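Local coordinates for annexin A8 (Homo sapiens, PDB 1W3W), which binds calcium and acidic phospholipids and acts as an anticoagulant, indirectly inhibiting the thromboplastin-specific complex of the blood coagulation cascade, at residues F21-A27 with Q58-F63; L71-K76 with I87-Y92. All coordinates share one frame; numbering follows the deposited sequence.

Contact 1 of 2, residues F21-A27 with Q58-F63; sequences FNPDPDA and QIAKSF
The F21 ring meets I59 at its edge, where CZ lies 4.2 Å from I59 CD1, close to the ring plane. D26 OD1 is at the edge as well, and P23 N lies over one face, displaced toward the rim. With CG anti to the backbone N (chi1 -178°), the ring extends toward I59 and Q58 of helix 53-67. Q58 OE1 approaches F21 CD2 obliquely, at 3.9 Å; the amide plane is turned 76° from the ring. The ring of F63 offers its edge to the backbone, CD2 standing 3.6 Å from A27 O. Here the loop leading into helix 24-34, and the early part of that helix, pack on helix 53-67 within the helical bundle of annexin repeat 1. N22 OD1 accepts a capping bond from D24 N, and P23 lays CB against the Q58 carbonyl and CG1 of I59. I59 CD1 packs 3.6 Å from D26 CB, while its CG2 lies beside the backbone of A27. Were I59 replaced by alanine, the loss of CG1, CG2 and CD1 would probably open a gap between F21, P23 and D26. The D26 carboxylate is salt-bridged to R51. S62 OG donates to D24 OD1 at 2.6 Å, reaching it on the anti side and 32° out of the carboxylate plane; Q66 NE2 also bonds to S62 OG.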
ATOM      1  N   PHE A  21       1.354  16.597 -24.077  1.00 34.74           N
ATOM      2  CA  PHE A  21       1.091  15.201 -24.442  1.00 32.17           C
ATOM      3  C   PHE A  21      -0.174  14.977 -25.281  1.00 30.62           C
ATOM      4  O   PHE A  21      -1.280  15.356 -24.879  1.00 30.92           O
ATOM      5  CB  PHE A  21       1.017  14.369 -23.151  1.00 31.98           C
ATOM      6  CG  PHE A  21       0.787  12.911 -23.380  1.00 28.89           C
ATOM      7  CD1 PHE A  21       1.740  12.142 -24.030  1.00 27.14           C
ATOM      8  CD2 PHE A  21      -0.393  12.311 -22.969  1.00 26.47           C
ATOM      9  CE1 PHE A  21       1.518  10.790 -24.246  1.00 26.22           C
ATOM     10  CE2 PHE A  21      -0.617  10.975 -23.185  1.00 24.76           C
ATOM     11  CZ  PHE A  21       0.337  10.215 -23.826  1.00 24.41           C
ATOM     12  N   ASN A  22       0.007  14.346 -26.438  1.00 28.48           N
ATOM     13  CA  ASN A  22      -1.099  13.894 -27.287  1.00 27.16           C
ATOM     14  C   ASN A  22      -1.306  12.395 -27.048  1.00 25.08           C
ATOM     15  O   ASN A  22      -0.455  11.600 -27.442  1.00 24.58           O
ATOM     16  CB  ASN A  22      -0.768  14.164 -28.770  1.00 27.28           C
ATOM     17  CG  ASN A  22      -1.822  13.616 -29.739  1.00 28.86           C
ATOM     18  OD1 ASN A  22      -2.940  13.267 -29.350  1.00 27.95           O
ATOM     19  ND2 ASN A  22      -1.465  13.567 -31.030  1.00 30.26           N
ATOM     20  N   PRO A  23      -2.417  12.002 -26.418  1.00 23.30           N
ATOM     21  CA  PRO A  23      -2.691  10.577 -26.144  1.00 22.33           C
ATOM     22  C   PRO A  23      -3.175   9.728 -27.332  1.00 21.82           C
ATOM     23  O   PRO A  23      -3.232   8.503 -27.197  1.00 21.46           O
ATOM     24  CB  PRO A  23      -3.815  10.648 -25.112  1.00 21.88           C
ATOM     25  CG  PRO A  23      -4.532  11.878 -25.460  1.00 22.70           C
ATOM     26  CD  PRO A  23      -3.492  12.864 -25.888  1.00 22.82           C
ATOM     27  N   ASP A  24      -3.546  10.354 -28.448  1.00 21.15           N
ATOM     28  CA  ASP A  24      -4.214   9.656 -29.544  1.00 20.93           C
ATOM     29  C   ASP A  24      -3.390   8.533 -30.173  1.00 20.17           C
ATOM     30  O   ASP A  24      -3.911   7.452 -30.372  1.00 20.19           O
ATOM     31  CB  ASP A  24      -4.684  10.653 -30.627  1.00 21.97           C
ATOM     32  CG  ASP A  24      -5.842  11.534 -30.166  1.00 23.31           C
ATOM     33  OD1 ASP A  24      -6.438  11.299 -29.085  1.00 24.71           O
ATOM     34  OD2 ASP A  24      -6.235  12.495 -30.845  1.00 25.99           O
ATOM     35  N   PRO A  25      -2.117   8.758 -30.497  1.00 19.32           N
ATOM     36  CA  PRO A  25      -1.282   7.681 -31.051  1.00 18.21           C
ATOM     37  C   PRO A  25      -1.138   6.480 -30.126  1.00 17.12           C
ATOM     38  O   PRO A  25      -1.192   5.357 -30.590  1.00 16.14           O
ATOM     39  CB  PRO A  25       0.089   8.345 -31.245  1.00 18.85           C
ATOM     40  CG  PRO A  25      -0.177   9.814 -31.271  1.00 19.44           C
ATOM     41  CD  PRO A  25      -1.393  10.041 -30.429  1.00 19.89           C
ATOM     42  N   ASP A  26      -0.957   6.720 -28.831  1.00 16.59           N
ATOM     43  CA  ASP A  26      -0.883   5.627 -27.863  1.00 16.20           C
ATOM     44  C   ASP A  26      -2.186   4.808 -27.839  1.00 15.55           C
ATOM     45  O   ASP A  26      -2.154   3.586 -27.773  1.00 15.05           O
ATOM     46  CB  ASP A  26      -0.580   6.170 -26.467  1.00 15.77           C
ATOM     47  CG  ASP A  26       0.888   6.546 -26.282  1.00 15.40           C
ATOM     48  OD1 ASP A  26       1.177   7.379 -25.406  1.00 16.65           O
ATOM     49  OD2 ASP A  26       1.819   6.061 -26.949  1.00 16.02           O
ATOM     50  N   ALA A  27      -3.321   5.486 -27.874  1.00 15.94           N
ATOM     51  CA  ALA A  27      -4.614   4.805 -27.924  1.00 16.56           C
ATOM     52  C   ALA A  27      -4.682   3.933 -29.162  1.00 17.69           C
ATOM     53  O   ALA A  27      -5.129   2.800 -29.106  1.00 17.75           O
ATOM     54  CB  ALA A  27      -5.762   5.823 -27.918  1.00 16.39           C
ATOM     55  N   GLN A  58      -5.716   9.879 -19.877  1.00 15.33           N
ATOM     56  CA  GLN A  58      -5.910  10.573 -21.149  1.00 15.92           C
ATOM     57  C   GLN A  58      -5.996   9.582 -22.306  1.00 15.71           C
ATOM     58  O   GLN A  58      -6.837   9.721 -23.191  1.00 15.82           O
ATOM     59  CB  GLN A  58      -4.775  11.567 -21.399  1.00 15.85           C
ATOM     60  CG  GLN A  58      -4.684  12.679 -20.377  1.00 18.75           C
ATOM     61  CD  GLN A  58      -3.470  13.583 -20.608  1.00 23.68           C
ATOM     62  OE1 GLN A  58      -2.477  13.499 -19.884  1.00 27.70           O
ATOM     63  NE2 GLN A  58      -3.557  14.446 -21.602  1.00 25.10           N
ATOM     64  N   ILE A  59      -5.124   8.579 -22.285  1.00 15.46           N
ATOM     65  CA  ILE A  59      -5.152   7.500 -23.267  1.00 15.49           C
ATOM     66  C   ILE A  59      -6.503   6.752 -23.226  1.00 15.85           C
ATOM     67  O   ILE A  59      -7.092   6.473 -24.264  1.00 15.56           O
ATOM     68  CB  ILE A  59      -3.966   6.540 -23.054  1.00 15.01           C
ATOM     69  CG1 ILE A  59      -2.644   7.235 -23.423  1.00 14.97           C
ATOM     70  CG2 ILE A  59      -4.114   5.308 -23.922  1.00 16.30           C
ATOM     71  CD1 ILE A  59      -1.423   6.496 -22.960  1.00 15.55           C
ATOM     72  N   ALA A  60      -6.993   6.459 -22.032  1.00 16.45           N
ATOM     73  CA  ALA A  60      -8.286   5.784 -21.877  1.00 17.03           C
ATOM     74  C   ALA A  60      -9.412   6.601 -22.497  1.00 18.38           C
ATOM     75  O   ALA A  60     -10.272   6.053 -23.209  1.00 18.48           O
ATOM     76  CB  ALA A  60      -8.577   5.494 -20.401  1.00 16.56           C
ATOM     77  N   LYS A  61      -9.397   7.914 -22.268  1.00 19.53           N
ATOM     78  CA  LYS A  61     -10.429   8.798 -22.823  1.00 21.07           C
ATOM     79  C   LYS A  61     -10.375   8.857 -24.348  1.00 20.90           C
ATOM     80  O   LYS A  61     -11.408   8.791 -25.023  1.00 20.69           O
ATOM     81  CB  LYS A  61     -10.301  10.205 -22.245  1.00 22.09           C
ATOM     82  CG  LYS A  61     -11.478  11.108 -22.596  1.00 26.70           C
ATOM     83  CD  LYS A  61     -11.541  12.351 -21.700  1.00 31.47           C
ATOM     84  CE  LYS A  61     -11.946  13.617 -22.468  1.00 34.18           C
ATOM     85  NZ  LYS A  61     -13.072  14.351 -21.804  1.00 36.54           N
ATOM     86  N   SER A  62      -9.170   8.976 -24.888  1.00 20.15           N
ATOM     87  CA  SER A  62      -8.964   8.977 -26.327  1.00 20.31           C
ATOM     88  C   SER A  62      -9.381   7.652 -26.954  1.00 20.10           C
ATOM     89  O   SER A  62      -9.952   7.640 -28.031  1.00 20.15           O
ATOM     90  CB  SER A  62      -7.497   9.276 -26.676  1.00 20.25           C
ATOM     91  OG  SER A  62      -7.253   9.097 -28.061  1.00 19.97           O
ATOM     92  N   PHE A  63      -9.098   6.551 -26.269  1.00 19.97           N
ATOM     93  CA  PHE A  63      -9.431   5.218 -26.747  1.00 20.33           C
ATOM     94  C   PHE A  63     -10.949   5.061 -26.871  1.00 21.63           C
ATOM     95  O   PHE A  63     -11.422   4.496 -27.847  1.00 21.19           O
ATOM     96  CB  PHE A  63      -8.854   4.168 -25.798  1.00 20.07           C
ATOM     97  CG  PHE A  63      -9.005   2.750 -26.273  1.00 19.53           C
ATOM     98  CD1 PHE A  63     -10.164   2.019 -25.992  1.00 18.01           C
ATOM     99  CD2 PHE A  63      -7.972   2.123 -26.960  1.00 17.27           C
ATOM    100  CE1 PHE A  63     -10.290   0.696 -26.415  1.00 17.65           C
ATOM    101  CE2 PHE A  63      -8.093   0.800 -27.379  1.00 18.21           C
ATOM    102  CZ  PHE A  63      -9.253   0.088 -27.110  1.00 17.50           C
TER

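Contact 2 of 2, residues L71-K76 with I87-Y92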
ATOM      1  N   LEU A  71     -11.343   1.260 -22.285  1.00 21.90           N
ATOM      2  CA  LEU A  71     -10.024   0.644 -22.375  1.00 20.68           C
ATOM      3  C   LEU A  71      -9.804  -0.415 -21.302  1.00 20.51           C
ATOM      4  O   LEU A  71      -9.294  -1.486 -21.590  1.00 20.05           O
ATOM      5  CB  LEU A  71      -8.920   1.713 -22.297  1.00 19.87           C
ATOM      6  CG  LEU A  71      -7.481   1.203 -22.320  1.00 18.76           C
ATOM      7  CD1 LEU A  71      -7.224   0.269 -23.511  1.00 18.32           C
ATOM      8  CD2 LEU A  71      -6.482   2.365 -22.334  1.00 17.72           C
ATOM      9  N   THR A  72     -10.168  -0.093 -20.068  1.00 20.85           N
ATOM     10  CA  THR A  72      -9.986  -0.988 -18.950  1.00 21.88           C
ATOM     11  C   THR A  72     -10.792  -2.274 -19.124  1.00 22.14           C
ATOM     12  O   THR A  72     -10.255  -3.366 -18.940  1.00 21.45           O
ATOM     13  CB  THR A  72     -10.343  -0.279 -17.646  1.00 22.22           C
ATOM     14  OG1 THR A  72      -9.421   0.796 -17.425  1.00 23.59           O
ATOM     15  CG2 THR A  72     -10.140  -1.190 -16.442  1.00 22.95           C
ATOM     16  N   GLU A  73     -12.063  -2.139 -19.496  1.00 23.05           N
ATOM     17  CA  GLU A  73     -12.925  -3.299 -19.757  1.00 24.08           C
ATOM     18  C   GLU A  73     -12.384  -4.138 -20.893  1.00 23.40           C
ATOM     19  O   GLU A  73     -12.474  -5.357 -20.860  1.00 23.00           O
ATOM     20  CB  GLU A  73     -14.363  -2.873 -20.093  1.00 24.92           C
ATOM     21  CG  GLU A  73     -15.171  -2.367 -18.900  1.00 28.98           C
ATOM     22  CD  GLU A  73     -15.117  -3.286 -17.677  1.00 34.92           C
ATOM     23  OE1 GLU A  73     -15.315  -4.521 -17.819  1.00 39.23           O
ATOM     24  OE2 GLU A  73     -14.874  -2.771 -16.557  1.00 39.95           O
ATOM     25  N   THR A  74     -11.813  -3.476 -21.893  1.00 23.15           N
ATOM     26  CA  THR A  74     -11.225  -4.155 -23.031  1.00 23.25           C
ATOM     27  C   THR A  74      -9.979  -4.928 -22.597  1.00 23.43           C
ATOM     28  O   THR A  74      -9.805  -6.087 -22.959  1.00 23.21           O
ATOM     29  CB  THR A  74     -10.894  -3.131 -24.129  1.00 23.32           C
ATOM     30  OG1 THR A  74     -12.107  -2.541 -24.595  1.00 22.68           O
ATOM     31  CG2 THR A  74     -10.304  -3.786 -25.365  1.00 23.77           C
ATOM     32  N   LEU A  75      -9.129  -4.284 -21.803  1.00 23.62           N
ATOM     33  CA  LEU A  75      -7.953  -4.937 -21.225  1.00 24.35           C
ATOM     34  C   LEU A  75      -8.325  -6.181 -20.392  1.00 25.20           C
ATOM     35  O   LEU A  75      -7.658  -7.209 -20.476  1.00 24.58           O
ATOM     36  CB  LEU A  75      -7.185  -3.943 -20.335  1.00 24.03           C
ATOM     37  CG  LEU A  75      -5.933  -3.187 -20.827  1.00 25.13           C
ATOM     38  CD1 LEU A  75      -5.659  -3.232 -22.292  1.00 24.89           C
ATOM     39  CD2 LEU A  75      -5.925  -1.736 -20.280  1.00 23.72           C
ATOM     40  N   LYS A  76      -9.384  -6.073 -19.589  1.00 26.63           N
ATOM     41  CA  LYS A  76      -9.855  -7.186 -18.751  1.00 28.27           C
ATOM     42  C   LYS A  76     -10.293  -8.393 -19.592  1.00 28.49           C
ATOM     43  O   LYS A  76     -10.028  -9.536 -19.231  1.00 28.84           O
ATOM     44  CB  LYS A  76     -11.024  -6.753 -17.848  1.00 28.83           C
ATOM     45  CG  LYS A  76     -10.631  -5.968 -16.619  1.00 31.51           C
ATOM     46  CD  LYS A  76     -11.788  -5.881 -15.607  1.00 34.53           C
ATOM     47  CE  LYS A  76     -11.735  -4.592 -14.793  1.00 37.04           C
ATOM     48  NZ  LYS A  76     -12.255  -4.730 -13.382  1.00 40.27           N
ATOM     49  N   ILE A  87      -1.755  -4.974 -15.319  1.00 14.59           N
ATOM     50  CA  ILE A  87      -2.079  -3.961 -16.313  1.00 15.02           C
ATOM     51  C   ILE A  87      -3.334  -3.212 -15.890  1.00 14.93           C
ATOM     52  O   ILE A  87      -3.396  -1.997 -16.020  1.00 14.50           O
ATOM     53  CB  ILE A  87      -2.244  -4.597 -17.725  1.00 15.02           C
ATOM     54  CG1 ILE A  87      -0.906  -5.156 -18.231  1.00 15.70           C
ATOM     55  CG2 ILE A  87      -2.777  -3.608 -18.719  1.00 16.41           C
ATOM     56  CD1 ILE A  87       0.162  -4.115 -18.510  1.00 16.15           C
ATOM     57  N   VAL A  88      -4.323  -3.924 -15.354  1.00 14.80           N
ATOM     58  CA  VAL A  88      -5.575  -3.278 -14.957  1.00 15.35           C
ATOM     59  C   VAL A  88      -5.330  -2.384 -13.749  1.00 14.63           C
ATOM     60  O   VAL A  88      -5.895  -1.299 -13.656  1.00 14.71           O
ATOM     61  CB  VAL A  88      -6.685  -4.323 -14.644  1.00 16.01           C
ATOM     62  CG1 VAL A  88      -7.829  -3.694 -13.887  1.00 18.62           C
ATOM     63  CG2 VAL A  88      -7.196  -4.932 -15.940  1.00 17.55           C
ATOM     64  N   ALA A  89      -4.474  -2.839 -12.830  1.00 13.82           N
ATOM     65  CA  ALA A  89      -4.075  -2.041 -11.675  1.00 13.88           C
ATOM     66  C   ALA A  89      -3.476  -0.691 -12.098  1.00 13.57           C
ATOM     67  O   ALA A  89      -3.783   0.331 -11.505  1.00 14.26           O
ATOM     68  CB  ALA A  89      -3.085  -2.804 -10.802  1.00 13.80           C
ATOM     69  N   LEU A  90      -2.673  -0.690 -13.153  1.00 13.27           N
ATOM     70  CA  LEU A  90      -2.054   0.536 -13.670  1.00 13.75           C
ATOM     71  C   LEU A  90      -3.058   1.541 -14.180  1.00 12.90           C
ATOM     72  O   LEU A  90      -2.782   2.728 -14.218  1.00 12.67           O
ATOM     73  CB  LEU A  90      -1.066   0.189 -14.807  1.00 13.87           C
ATOM     74  CG  LEU A  90       0.209  -0.497 -14.348  1.00 14.90           C
ATOM     75  CD1 LEU A  90       1.011  -1.000 -15.553  1.00 16.28           C
ATOM     76  CD2 LEU A  90       1.054   0.448 -13.503  1.00 16.28           C
ATOM     77  N   MET A  91      -4.226   1.054 -14.576  1.00 13.49           N
ATOM     78  CA  MET A  91      -5.289   1.894 -15.152  1.00 13.68           C
ATOM     79  C   MET A  91      -6.152   2.623 -14.138  1.00 14.40           C
ATOM     80  O   MET A  91      -6.868   3.565 -14.496  1.00 14.86           O
ATOM     81  CB  MET A  91      -6.198   1.055 -16.059  1.00 13.30           C
ATOM     82  CG  MET A  91      -5.540   0.544 -17.317  1.00 13.60           C
ATOM     83  SD  MET A  91      -4.701   1.822 -18.312  1.00 14.98           S
ATOM     84  CE  MET A  91      -5.971   2.924 -18.597  1.00 15.56           C
ATOM     85  N   TYR A  92      -6.101   2.208 -12.878  1.00 15.19           N
ATOM     86  CA  TYR A  92      -6.843   2.902 -11.837  1.00 15.52           C
ATOM     87  C   TYR A  92      -6.141   4.196 -11.437  1.00 15.30           C
ATOM     88  O   TYR A  92      -4.928   4.212 -11.205  1.00 14.28           O
ATOM     89  CB  TYR A  92      -7.045   2.008 -10.596  1.00 16.20           C
ATOM     90  CG  TYR A  92      -8.224   1.081 -10.741  1.00 18.36           C
ATOM     91  CD1 TYR A  92      -8.122  -0.083 -11.481  1.00 21.43           C
ATOM     92  CD2 TYR A  92      -9.445   1.375 -10.156  1.00 21.50           C
ATOM     93  CE1 TYR A  92      -9.206  -0.935 -11.642  1.00 23.29           C
ATOM     94  CE2 TYR A  92     -10.539   0.526 -10.304  1.00 23.31           C
ATOM     95  CZ  TYR A  92     -10.411  -0.622 -11.056  1.00 24.68           C
ATOM     96  OH  TYR A  92     -11.481  -1.471 -11.230  1.00 28.64           O
TER
HETATM   97  O   HOH W   1      -9.911   2.211 -14.465  1.00 38.00           O
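Two consecutive helices of annexin repeat 1, 71-78 and 81-91, form an antiparallel helical hairpin here; the axes of the short segments approach to 9.9 Å, with N-to-C directions 170° apart. On its buried side M91 folds back, bent at chi2 and chi3, so that different atoms of one side chain serve two leucines: CE packs 3.8 Å from L71 CD2, the side chains crossing at about a right angle, and CG lies against L75 CD2. L75 also sets its CG against I87 CG2, again nearly at right angles. Around this apolar layer gather M34 of helix 24-34, which L71 and L75 both touch, and I59 and F63 of helix 53-67, which L71 meets. Toward the outer side, T72 slides past M91 in the opposite direction; its chi1 of -65° sets OG1 beside the backbone N, where it lies 3.5 Å from M91 CB. That hydroxyl and M91 O are joined weakly through a water, which also sits over the centre of one face of the Y92 ring. M91 O has a firmer partner in Q57 NE2. Farther along, K76 lays its aliphatic chain across V88, CG 3.7 Å from V88 CG2, and carries its ammonium group toward the tyrosine, where NZ stops 4.0 Å from Y92 OH.

Overall arrangement
Contacts 1 and 2 lie in series along annexin repeat 1, their centres about 14 Å apart, and touch each other directly. Helix 53-67 is the shared element: I59 and F63 touch both segment 21-27 and L71, and A60, on the same helix, meets L71 and M91. L71 fills the junction, its CA 3.9 Å from F63 CD1 and its CD2 3.9 Å from A60 CA. M91 CE adds a second link, 4.1 Å from A60 CB. Neither contact takes part in the bound calcium site, formed by M266, G268, G270 and D310 in repeat 4; both are packing within repeat 1, contact 1 partly buried and contact 2 buried.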